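Flavin adenine dinucleotide synthase (Saccharomyces cerevisiae, PDB 2WSI) catalyses the transfer of the adenylyl group of ATP to FMN, forming the coenzyme FAD and releasing diphosphate. Local coordinates at residues C10-N15 and H253-D258; E44-W49 and W78-I83; N201-L206 and L245-E250. All blocks are in the same frame, centred on the assembly; numbering follows the deposited sequence.

Interaction 1: C10-N15 and H253-D258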
loop_
_atom_site.group_PDB
_atom_site.type_symbol
_atom_site.label_atom_id
_atom_site.label_comp_id
_atom_site.label_asym_id
_atom_site.label_seq_id
_atom_site.Cartn_x
_atom_site.Cartn_y
_atom_site.Cartn_z
ATOM N N CYS A 10 5.163 -1.603 -12.996
ATOM C CA CYS A 10 5.602 -1.715 -11.598
ATOM C C CYS A 10 6.957 -2.443 -11.526
ATOM O O CYS A 10 7.834 -2.133 -10.715
ATOM C CB CYS A 10 4.526 -2.456 -10.804
ATOM S SG CYS A 10 3.047 -1.400 -10.541
ATOM N N TYR A 11 7.135 -3.402 -12.418
ATOM C CA TYR A 11 8.408 -4.088 -12.535
ATOM C C TYR A 11 9.525 -3.103 -12.861
ATOM O O TYR A 11 10.606 -3.181 -12.268
ATOM C CB TYR A 11 8.352 -5.201 -13.595
ATOM C CG TYR A 11 9.710 -5.818 -13.816
ATOM C CD1 TYR A 11 10.194 -6.812 -12.950
ATOM C CD2 TYR A 11 10.521 -5.402 -14.859
ATOM C CE1 TYR A 11 11.478 -7.368 -13.121
ATOM C CE2 TYR A 11 11.804 -5.963 -15.047
ATOM C CZ TYR A 11 12.262 -6.943 -14.182
ATOM O OH TYR A 11 13.505 -7.505 -14.375
ATOM N N GLU A 12 9.272 -2.182 -13.797
ATOM C CA GLU A 12 10.299 -1.201 -14.177
ATOM C C GLU A 12 10.590 -0.280 -13.004
ATOM O O GLU A 12 11.743 0.093 -12.760
ATOM C CB GLU A 12 9.854 -0.356 -15.392
ATOM C CG GLU A 12 9.677 -1.160 -16.683
ATOM C CD GLU A 12 9.295 -0.288 -17.884
ATOM O OE1 GLU A 12 8.984 0.914 -17.711
ATOM O OE2 GLU A 12 9.308 -0.804 -19.020
ATOM N N ILE A 13 9.545 0.085 -12.272
ATOM C CA ILE A 13 9.701 1.011 -11.146
ATOM C C ILE A 13 10.567 0.385 -10.083
ATOM O O ILE A 13 11.466 1.012 -9.541
ATOM C CB ILE A 13 8.323 1.431 -10.575
ATOM C CG1 ILE A 13 7.647 2.410 -11.548
ATOM C CG2 ILE A 13 8.463 2.109 -9.202
ATOM C CD1 ILE A 13 6.168 2.749 -11.201
ATOM N N THR A 14 10.279 -0.860 -9.771
ATOM C CA THR A 14 10.956 -1.536 -8.696
ATOM C C THR A 14 12.401 -1.801 -9.118
ATOM O O THR A 14 13.334 -1.556 -8.368
ATOM C CB THR A 14 10.197 -2.830 -8.351
ATOM O OG1 THR A 14 8.845 -2.471 -7.985
ATOM C CG2 THR A 14 10.862 -3.546 -7.181
ATOM N N ASN A 15 12.570 -2.261 -10.348
ATOM C CA ASN A 15 13.905 -2.481 -10.916
ATOM C C ASN A 15 14.738 -1.192 -10.893
ATOM O O ASN A 15 15.898 -1.180 -10.505
ATOM C CB ASN A 15 13.773 -2.988 -12.356
ATOM C CG ASN A 15 15.061 -3.662 -12.864
ATOM O OD1 ASN A 15 15.737 -4.373 -12.130
ATOM N ND2 ASN A 15 15.370 -3.452 -14.129
ATOM N N HIS A 253 14.135 12.869 -8.480
ATOM C CA HIS A 253 14.553 11.911 -9.493
ATOM C C HIS A 253 13.538 10.791 -9.674
ATOM O O HIS A 253 13.896 9.722 -10.158
ATOM C CB HIS A 253 15.893 11.301 -9.103
ATOM C CG HIS A 253 16.998 12.301 -9.005
ATOM N ND1 HIS A 253 17.341 12.915 -7.819
ATOM C CD2 HIS A 253 17.837 12.794 -9.945
ATOM C CE1 HIS A 253 18.346 13.746 -8.034
ATOM N NE2 HIS A 253 18.671 13.686 -9.314
ATOM N N ALA A 254 12.291 11.037 -9.265
ATOM C CA ALA A 254 11.231 10.032 -9.331
ATOM C C ALA A 254 11.117 9.376 -10.713
ATOM O O ALA A 254 11.271 10.018 -11.737
ATOM C CB ALA A 254 9.875 10.672 -8.957
ATOM N N PHE A 255 10.787 8.094 -10.720
ATOM C CA PHE A 255 10.608 7.336 -11.954
ATOM C C PHE A 255 9.768 8.047 -13.013
ATOM O O PHE A 255 8.615 8.413 -12.765
ATOM C CB PHE A 255 9.942 6.002 -11.621
ATOM C CG PHE A 255 9.781 5.104 -12.797
ATOM C CD1 PHE A 255 10.810 4.260 -13.178
ATOM C CD2 PHE A 255 8.602 5.113 -13.536
ATOM C CE1 PHE A 255 10.664 3.416 -14.268
ATOM C CE2 PHE A 255 8.454 4.278 -14.635
ATOM C CZ PHE A 255 9.495 3.421 -14.994
ATOM N N GLY A 256 10.332 8.199 -14.214
ATOM C CA GLY A 256 9.589 8.735 -15.349
ATOM C C GLY A 256 9.342 10.245 -15.315
ATOM O O GLY A 256 8.915 10.855 -16.301
ATOM N N LYS A 257 9.596 10.851 -14.166
ATOM C CA LYS A 257 9.576 12.298 -14.041
ATOM C C LYS A 257 10.812 12.715 -14.823
ATOM O O LYS A 257 10.805 13.666 -15.602
ATOM C CB LYS A 257 9.686 12.673 -12.555
ATOM C CG LYS A 257 9.374 14.106 -12.194
ATOM C CD LYS A 257 9.575 14.356 -10.690
ATOM C CE LYS A 257 8.364 13.946 -9.859
ATOM N NZ LYS A 257 8.467 14.381 -8.419
ATOM N N ASP A 258 11.856 11.917 -14.619
ATOM C CA ASP A 258 13.160 12.071 -15.242
ATOM C C ASP A 258 14.122 11.257 -14.385
ATOM O O ASP A 258 13.860 11.033 -13.195
ATOM C CB ASP A 258 13.606 13.531 -15.288
ATOM C CG ASP A 258 14.988 13.703 -15.915
ATOM O OD1 ASP A 258 15.898 12.891 -15.612
ATOM O OD2 ASP A 258 15.164 14.655 -16.711
#
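Phe-255, the first corner residue (i+1) of a type II turn spanning 254-257, anchors the loop that follows helix 248-252 to Glu-12 and Ile-13 of the N-terminal helix 3-18. The turn is closed by the bond from Lys-257 N to Ala-254 O (3.1 Å), and Gly-256, at i+2, has the positive phi of this turn type, which favours glycine. With CG anti to the backbone N (chi1 -177°), the phenylalanine ring is carried out of the loop and laid against the helix.

Ile-13 supplies the main apolar contact. Its CG1 sits above one face of the ring, 3.6 Å from the centroid of Phe-255 and 16° from the ring normal, a CH-pi arrangement. The atom is displaced a little toward the rim, nearest to Phe-255 CD2 at 3.5 Å, and Ile-13 CD1 follows at 4.1 Å from the same carbon.

Glu-12 approaches the far end of the ring instead. Its CB lies 3.8 Å from Phe-255 CZ, and the extended chain then brings OE1 in at the edge, in the ring plane, 3.7 Å from that CZ. This places the carboxylate oxygen by the weakly positive C-H rim and not over the pi cloud. Glu-8 OE2 lies close to Glu-12 OE2, which may raise the proton affinity of the pair. The helix backbone also takes part, Glu-12 O lying 3.8 Å from Phe-255 CE1.

Helix 199-209 touches both partners: Phe-255 is joined to Tyr-208 through the backbone, and Ile-13 touches Ser-209. Helix 3-18 itself rests on helix 64-87, through Cys-10, Tyr-11 and Thr-14, and on helix 25-45, while the loop after helix 248-252 meets it through Phe-255.

Interaction 2: E44-W49 and W78-I83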
loop_
_atom_site.group_PDB
_atom_site.type_symbol
_atom_site.label_atom_id
_atom_site.label_comp_id
_atom_site.label_asym_id
_atom_site.label_seq_id
_atom_site.Cartn_x
_atom_site.Cartn_y
_atom_site.Cartn_z
ATOM N N GLU A 44 8.062 -18.118 -1.910
ATOM C CA GLU A 44 7.232 -18.789 -0.902
ATOM C C GLU A 44 5.741 -18.705 -1.157
ATOM O O GLU A 44 4.992 -19.554 -0.703
ATOM C CB GLU A 44 7.511 -18.233 0.491
ATOM C CG GLU A 44 8.836 -18.679 1.076
ATOM C CD GLU A 44 9.114 -17.989 2.405
ATOM O OE1 GLU A 44 8.284 -18.137 3.325
ATOM O OE2 GLU A 44 10.151 -17.297 2.520
ATOM N N ILE A 45 5.293 -17.682 -1.872
ATOM C CA ILE A 45 3.860 -17.499 -2.025
ATOM C C ILE A 45 3.321 -17.950 -3.379
ATOM O O ILE A 45 2.391 -18.762 -3.446
ATOM C CB ILE A 45 3.512 -16.031 -1.723
ATOM C CG1 ILE A 45 3.844 -15.778 -0.234
ATOM C CG2 ILE A 45 2.068 -15.767 -1.999
ATOM C CD1 ILE A 45 3.774 -14.309 0.178
ATOM N N PHE A 46 3.868 -17.401 -4.452
ATOM C CA PHE A 46 3.365 -17.728 -5.776
ATOM C C PHE A 46 3.687 -19.167 -6.145
ATOM O O PHE A 46 3.102 -19.719 -7.076
ATOM C CB PHE A 46 3.925 -16.791 -6.845
ATOM C CG PHE A 46 3.471 -15.334 -6.707
ATOM C CD1 PHE A 46 2.457 -14.975 -5.846
ATOM C CD2 PHE A 46 4.050 -14.352 -7.496
ATOM C CE1 PHE A 46 2.054 -13.641 -5.723
ATOM C CE2 PHE A 46 3.639 -13.034 -7.402
ATOM C CZ PHE A 46 2.646 -12.676 -6.508
ATOM N N VAL A 47 4.609 -19.782 -5.425
ATOM C CA VAL A 47 4.938 -21.178 -5.719
ATOM C C VAL A 47 3.797 -22.071 -5.211
ATOM O O VAL A 47 3.527 -23.168 -5.733
ATOM C CB VAL A 47 6.286 -21.519 -5.063
ATOM C CG1 VAL A 47 6.435 -23.013 -4.836
ATOM C CG2 VAL A 47 7.433 -20.929 -5.924
ATOM N N ARG A 48 3.087 -21.573 -4.207
ATOM C CA ARG A 48 2.070 -22.379 -3.548
ATOM C C ARG A 48 0.635 -22.024 -3.934
ATOM O O ARG A 48 -0.236 -22.895 -3.980
ATOM C CB ARG A 48 2.271 -22.245 -2.046
ATOM C CG ARG A 48 1.312 -23.012 -1.211
ATOM C CD ARG A 48 1.803 -22.971 0.213
ATOM N NE ARG A 48 0.927 -23.683 1.127
ATOM C CZ ARG A 48 1.110 -23.702 2.440
ATOM N NH1 ARG A 48 2.131 -23.024 2.980
ATOM N NH2 ARG A 48 0.263 -24.359 3.207
ATOM N N TRP A 49 0.386 -20.755 -4.233
ATOM C CA TRP A 49 -0.951 -20.306 -4.644
ATOM C C TRP A 49 -0.843 -19.455 -5.917
ATOM O O TRP A 49 0.154 -18.763 -6.120
ATOM C CB TRP A 49 -1.573 -19.434 -3.557
ATOM C CG TRP A 49 -1.766 -20.123 -2.249
ATOM C CD1 TRP A 49 -2.772 -20.993 -1.921
ATOM C CD2 TRP A 49 -0.962 -19.968 -1.066
ATOM N NE1 TRP A 49 -2.630 -21.406 -0.593
ATOM C CE2 TRP A 49 -1.532 -20.787 -0.056
ATOM C CE3 TRP A 49 0.186 -19.230 -0.766
ATOM C CZ2 TRP A 49 -0.987 -20.890 1.220
ATOM C CZ3 TRP A 49 0.736 -19.348 0.515
ATOM C CH2 TRP A 49 0.150 -20.175 1.482
ATOM N N TRP A 78 4.662 -9.710 -12.789
ATOM C CA TRP A 78 5.345 -9.649 -14.082
ATOM C C TRP A 78 6.416 -10.757 -14.132
ATOM O O TRP A 78 6.450 -11.591 -15.054
ATOM C CB TRP A 78 6.001 -8.292 -14.249
ATOM C CG TRP A 78 6.669 -8.085 -15.583
ATOM C CD1 TRP A 78 8.017 -7.871 -15.818
ATOM C CD2 TRP A 78 6.025 -8.018 -16.863
ATOM N NE1 TRP A 78 8.239 -7.690 -17.174
ATOM C CE2 TRP A 78 7.033 -7.774 -17.833
ATOM C CE3 TRP A 78 4.696 -8.171 -17.292
ATOM C CZ2 TRP A 78 6.747 -7.681 -19.203
ATOM C CZ3 TRP A 78 4.416 -8.075 -18.648
ATOM C CH2 TRP A 78 5.436 -7.832 -19.589
ATOM N N GLU A 79 7.283 -10.770 -13.130
ATOM C CA GLU A 79 8.346 -11.794 -13.077
ATOM C C GLU A 79 7.784 -13.230 -13.043
ATOM O O GLU A 79 8.316 -14.140 -13.670
ATOM C CB GLU A 79 9.272 -11.522 -11.869
ATOM C CG GLU A 79 10.467 -12.471 -11.783
ATOM C CD GLU A 79 11.571 -11.957 -10.863
ATOM O OE1 GLU A 79 11.711 -10.724 -10.718
ATOM O OE2 GLU A 79 12.288 -12.797 -10.284
ATOM N N TYR A 80 6.678 -13.425 -12.338
ATOM C CA TYR A 80 6.044 -14.737 -12.176
ATOM C C TYR A 80 5.642 -15.325 -13.524
ATOM O O TYR A 80 5.768 -16.523 -13.791
ATOM C CB TYR A 80 4.795 -14.581 -11.293
ATOM C CG TYR A 80 3.812 -15.738 -11.312
ATOM C CD1 TYR A 80 4.025 -16.869 -10.525
ATOM C CD2 TYR A 80 2.651 -15.678 -12.077
ATOM C CE1 TYR A 80 3.120 -17.932 -10.519
ATOM C CE2 TYR A 80 1.717 -16.733 -12.071
ATOM C CZ TYR A 80 1.967 -17.854 -11.292
ATOM O OH TYR A 80 1.073 -18.896 -11.265
ATOM N N PHE A 81 5.157 -14.462 -14.383
ATOM C CA PHE A 81 4.726 -14.910 -15.685
ATOM C C PHE A 81 5.901 -15.541 -16.444
ATOM O O PHE A 81 5.753 -16.569 -17.094
ATOM C CB PHE A 81 4.157 -13.743 -16.447
ATOM C CG PHE A 81 3.860 -14.048 -17.874
ATOM C CD1 PHE A 81 2.744 -14.813 -18.224
ATOM C CD2 PHE A 81 4.689 -13.570 -18.871
ATOM C CE1 PHE A 81 2.462 -15.089 -19.560
ATOM C CE2 PHE A 81 4.411 -13.837 -20.209
ATOM C CZ PHE A 81 3.294 -14.606 -20.545
ATOM N N PHE A 82 7.070 -14.927 -16.359
ATOM C CA PHE A 82 8.221 -15.437 -17.102
ATOM C C PHE A 82 8.821 -16.696 -16.458
ATOM O O PHE A 82 9.200 -17.639 -17.158
ATOM C CB PHE A 82 9.245 -14.311 -17.304
ATOM C CG PHE A 82 8.716 -13.202 -18.172
ATOM C CD1 PHE A 82 8.726 -13.329 -19.554
ATOM C CD2 PHE A 82 8.158 -12.058 -17.610
ATOM C CE1 PHE A 82 8.215 -12.334 -20.370
ATOM C CE2 PHE A 82 7.630 -11.050 -18.417
ATOM C CZ PHE A 82 7.661 -11.195 -19.808
ATOM N N ILE A 83 8.860 -16.722 -15.134
ATOM C CA ILE A 83 9.291 -17.903 -14.403
ATOM C C ILE A 83 8.394 -19.101 -14.772
ATOM O O ILE A 83 8.875 -20.204 -15.049
ATOM C CB ILE A 83 9.277 -17.649 -12.851
ATOM C CG1 ILE A 83 10.282 -16.551 -12.479
ATOM C CG2 ILE A 83 9.642 -18.940 -12.084
ATOM C CD1 ILE A 83 10.245 -16.158 -10.963
HETATM O O HOH W 1 1.103 -20.280 -8.910
#
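Phe-46 and Tyr-80 make the direct contact between segment 44-49, where helix 25-45 gives way to a turn, and helix 64-87, and it is chiefly apolar. Phe-46 CB lies 3.7 Å from Tyr-80 CD1, and in the reverse sense Tyr-80 CB packs 3.9 Å from Phe-46 CD2. Each ring thus meets the methylene of its partner as well as the partner ring, so rotation of either side chain would probably disturb the other.

The aromatic component is oblique. The two centroids are 5.5 Å apart and the planes are inclined at 74°, with Phe-46 CD2 as the ring atom closest to the tyrosine. Phe-46 also meets Tyr-73 edge-to-face, and Pro-51 touches both Phe-46 and Tyr-80, which encloses the pair further.

The polar component passes through one water. Tyr-80 CG is anti to the backbone N (chi1 164°), which sends the ring across the gap between the segments and past the phenylalanine, bringing the phenol close to the backbone of the other segment. There a water lies 2.7 Å from Tyr-80 OH and donates a hydrogen bond to Phe-46 O at 2.8 Å. The carbonyl is presented by a turn in which Ile-45 O accepts from both Arg-48 N (3.0 Å) and Trp-49 N (2.9 Å). Tyr-80 is therefore tied to the segment at two levels, by carbon contacts along its ring and by the bridged hydroxyl at its end.

Glu-79 forms a salt bridge with Arg-38 of helix 25-45, which links the two helices directly. The contact belongs to the helices packed against the mixed sheet of the PAPS reductase-like alpha/beta fold: helix 25-45 precedes strand 56-59 in sequence, and helix 64-87 is the beta-alpha-beta crossover from that strand to the parallel strand 102-106.

Interaction 3: N201-L206 and L245-E250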
loop_
_atom_site.group_PDB
_atom_site.type_symbol
_atom_site.label_atom_id
_atom_site.label_comp_id
_atom_site.label_asym_id
_atom_site.label_seq_id
_atom_site.Cartn_x
_atom_site.Cartn_y
_atom_site.Cartn_z
ATOM N N ASN A 201 11.119 3.565 4.639
ATOM C CA ASN A 201 11.145 2.748 3.429
ATOM C C ASN A 201 9.870 3.013 2.625
ATOM O O ASN A 201 9.917 3.122 1.406
ATOM C CB ASN A 201 11.176 1.268 3.745
ATOM C CG ASN A 201 12.411 0.831 4.536
ATOM O OD1 ASN A 201 13.568 1.195 4.265
ATOM N ND2 ASN A 201 12.155 0.007 5.504
ATOM N N ILE A 202 8.746 3.140 3.324
ATOM C CA ILE A 202 7.462 3.303 2.646
ATOM C C ILE A 202 7.488 4.614 1.833
ATOM O O ILE A 202 7.244 4.614 0.625
ATOM C CB ILE A 202 6.300 3.285 3.658
ATOM C CG1 ILE A 202 6.119 1.859 4.233
ATOM C CG2 ILE A 202 5.004 3.782 2.975
ATOM C CD1 ILE A 202 5.632 0.818 3.150
ATOM N N TRP A 203 7.839 5.728 2.475
ATOM C CA TRP A 203 7.826 7.001 1.765
ATOM C C TRP A 203 8.891 7.050 0.663
ATOM O O TRP A 203 8.654 7.596 -0.415
ATOM C CB TRP A 203 8.083 8.184 2.698
ATOM C CG TRP A 203 7.037 8.495 3.734
ATOM C CD1 TRP A 203 7.258 8.695 5.063
ATOM C CD2 TRP A 203 5.625 8.700 3.529
ATOM N NE1 TRP A 203 6.069 8.999 5.702
ATOM C CE2 TRP A 203 5.060 9.012 4.786
ATOM C CE3 TRP A 203 4.792 8.661 2.414
ATOM C CZ2 TRP A 203 3.693 9.269 4.952
ATOM C CZ3 TRP A 203 3.413 8.915 2.592
ATOM C CH2 TRP A 203 2.894 9.195 3.846
ATOM N N SER A 204 10.076 6.523 0.945
ATOM C CA SER A 204 11.142 6.593 -0.042
ATOM C C SER A 204 10.706 5.880 -1.317
ATOM O O SER A 204 10.884 6.410 -2.406
ATOM C CB SER A 204 12.435 5.958 0.455
ATOM O OG SER A 204 13.361 5.914 -0.608
ATOM N N PHE A 205 10.152 4.675 -1.178
ATOM C CA PHE A 205 9.715 3.930 -2.362
ATOM C C PHE A 205 8.492 4.578 -3.028
ATOM O O PHE A 205 8.440 4.740 -4.248
ATOM C CB PHE A 205 9.427 2.467 -2.004
ATOM C CG PHE A 205 9.080 1.625 -3.199
ATOM C CD1 PHE A 205 10.061 1.238 -4.096
ATOM C CD2 PHE A 205 7.758 1.268 -3.460
ATOM C CE1 PHE A 205 9.759 0.471 -5.211
ATOM C CE2 PHE A 205 7.440 0.501 -4.570
ATOM C CZ PHE A 205 8.450 0.093 -5.450
ATOM N N LEU A 206 7.507 4.981 -2.238
ATOM C CA LEU A 206 6.252 5.469 -2.826
ATOM C C LEU A 206 6.477 6.813 -3.542
ATOM O O LEU A 206 5.956 7.033 -4.614
ATOM C CB LEU A 206 5.161 5.543 -1.754
ATOM C CG LEU A 206 3.741 5.858 -2.228
ATOM C CD1 LEU A 206 3.330 4.845 -3.311
ATOM C CD2 LEU A 206 2.789 5.848 -1.052
ATOM N N LEU A 245 12.951 17.535 5.295
ATOM C CA LEU A 245 12.548 16.579 4.267
ATOM C C LEU A 245 13.683 15.598 4.045
ATOM O O LEU A 245 14.829 15.999 3.808
ATOM C CB LEU A 245 12.204 17.284 2.965
ATOM C CG LEU A 245 11.763 16.399 1.795
ATOM C CD1 LEU A 245 10.488 15.610 2.140
ATOM C CD2 LEU A 245 11.535 17.260 0.577
ATOM N N HIS A 246 13.374 14.311 4.139
ATOM C CA HIS A 246 14.406 13.288 3.990
ATOM C C HIS A 246 14.368 12.593 2.645
ATOM O O HIS A 246 15.194 11.710 2.395
ATOM C CB HIS A 246 14.264 12.227 5.062
ATOM C CG HIS A 246 14.563 12.729 6.430
ATOM N ND1 HIS A 246 15.842 13.036 6.838
ATOM C CD2 HIS A 246 13.751 13.005 7.478
ATOM C CE1 HIS A 246 15.805 13.473 8.085
ATOM N NE2 HIS A 246 14.550 13.461 8.498
ATOM N N PHE A 247 13.420 12.974 1.795
ATOM C CA PHE A 247 13.175 12.235 0.545
ATOM C C PHE A 247 13.317 13.121 -0.677
ATOM O O PHE A 247 12.809 12.816 -1.759
ATOM C CB PHE A 247 11.781 11.589 0.575
ATOM C CG PHE A 247 11.545 10.769 1.812
ATOM C CD1 PHE A 247 12.188 9.560 1.976
ATOM C CD2 PHE A 247 10.727 11.252 2.845
ATOM C CE1 PHE A 247 12.012 8.816 3.143
ATOM C CE2 PHE A 247 10.525 10.502 4.014
ATOM C CZ PHE A 247 11.184 9.281 4.157
ATOM N N GLU A 248 14.050 14.215 -0.521
ATOM C CA GLU A 248 14.220 15.134 -1.639
ATOM C C GLU A 248 14.777 14.439 -2.911
ATOM O O GLU A 248 14.318 14.728 -4.008
ATOM C CB GLU A 248 15.113 16.307 -1.196
ATOM C CG GLU A 248 15.533 17.240 -2.318
ATOM C CD GLU A 248 14.415 18.157 -2.779
ATOM O OE1 GLU A 248 13.241 17.911 -2.416
ATOM O OE2 GLU A 248 14.712 19.122 -3.522
ATOM N N TRP A 249 15.764 13.548 -2.776
ATOM C CA TRP A 249 16.380 12.902 -3.956
ATOM C C TRP A 249 15.343 12.046 -4.691
ATOM O O TRP A 249 15.211 12.102 -5.919
ATOM C CB TRP A 249 17.583 12.031 -3.559
ATOM C CG TRP A 249 18.326 11.478 -4.752
ATOM C CD1 TRP A 249 19.481 11.969 -5.304
ATOM C CD2 TRP A 249 17.948 10.345 -5.562
ATOM N NE1 TRP A 249 19.844 11.212 -6.397
ATOM C CE2 TRP A 249 18.925 10.213 -6.579
ATOM C CE3 TRP A 249 16.879 9.439 -5.530
ATOM C CZ2 TRP A 249 18.869 9.200 -7.549
ATOM C CZ3 TRP A 249 16.828 8.428 -6.491
ATOM C CH2 TRP A 249 17.822 8.321 -7.491
ATOM N N GLU A 250 14.587 11.271 -3.922
ATOM C CA GLU A 250 13.576 10.387 -4.495
ATOM C C GLU A 250 12.531 11.201 -5.226
ATOM O O GLU A 250 12.065 10.806 -6.288
ATOM C CB GLU A 250 12.890 9.587 -3.401
ATOM C CG GLU A 250 13.763 8.551 -2.742
ATOM C CD GLU A 250 14.439 9.046 -1.479
ATOM O OE1 GLU A 250 14.792 10.257 -1.411
ATOM O OE2 GLU A 250 14.620 8.215 -0.560
#
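Phe-247, at the N-cap position of helix 248-252, reaches across to Trp-203 and Ser-204 of helix 199-209. From CB, chi1 of -52° sets CG beside the backbone N and directs the ring at the neighbouring helix. CD1 then comes within 3.7 Å of Ser-204 CA, and CE1 lies the same distance from Ser-204 N, so one flank of the ring rides along the helix backbone. On the other flank, CE2 and CZ, which is the tip, both lie 3.6 Å from Trp-203 CB. That methylene is placed over the ring face, 20° off the normal, as a CH-pi contact, while the indole continues away; the planes of its five-membered ring and the phenyl lie obliquely, at 59°. His-246 CB lies over the opposite face.

At the ring edge, in plane, is Glu-250 OE2, which is at the same time the acceptor of the one hydrogen bond across the contact, from Ser-204 OG at 2.6 Å. It uses the anti lone pair, and the glutamate chain is bent at chi2 to bring the carboxylate back to the serine. Ser-204 OG is also bonded to Tyr-17 OH, so this buried hydroxyl has two partners. Glu-250 is in the first turn of its helix, whose N-terminal end would be expected to favour a negative charge on the carboxylate. A serine in place of Phe-247 would probably leave Trp-203 CB and the backbone of Ser-204 without their apolar cover and open a gap beside the Glu-250 carboxylate.

Val-294 and Leu-207 also touch the phenylalanine. Helix 199-209, which follows strand 189-191 of the alpha/beta sheet, is thus joined to helix 248-252 by the N-cap phenylalanine and the serine-glutamate bond, as buried packing within the PAPS reductase-like fold.

Overall arrangement
Interactions 1 and 3 lie on the same side of the chain's centre, about 13 Å between centres, and meet where Thr-14 OG1 approaches Phe-205 CZ at 3.6 Å. The short helix 248-252 links them, since only residues 251-252 separate 245-250 from 253-258. Interaction 2 lies about 22 Å from interaction 1 between centres but joins it through Tyr-11 CG and Trp-78 CD1, 3.3 Å apart; its nearest atoms to interaction 3 are about 12 Å away. Interactions 1 and 2 are remote from the FAD site. Interaction 3 is nearer, the side chain of Trp-203 being about 13 Å from the bound FAD and about 11 Å from that of FAD-binding Arg-300.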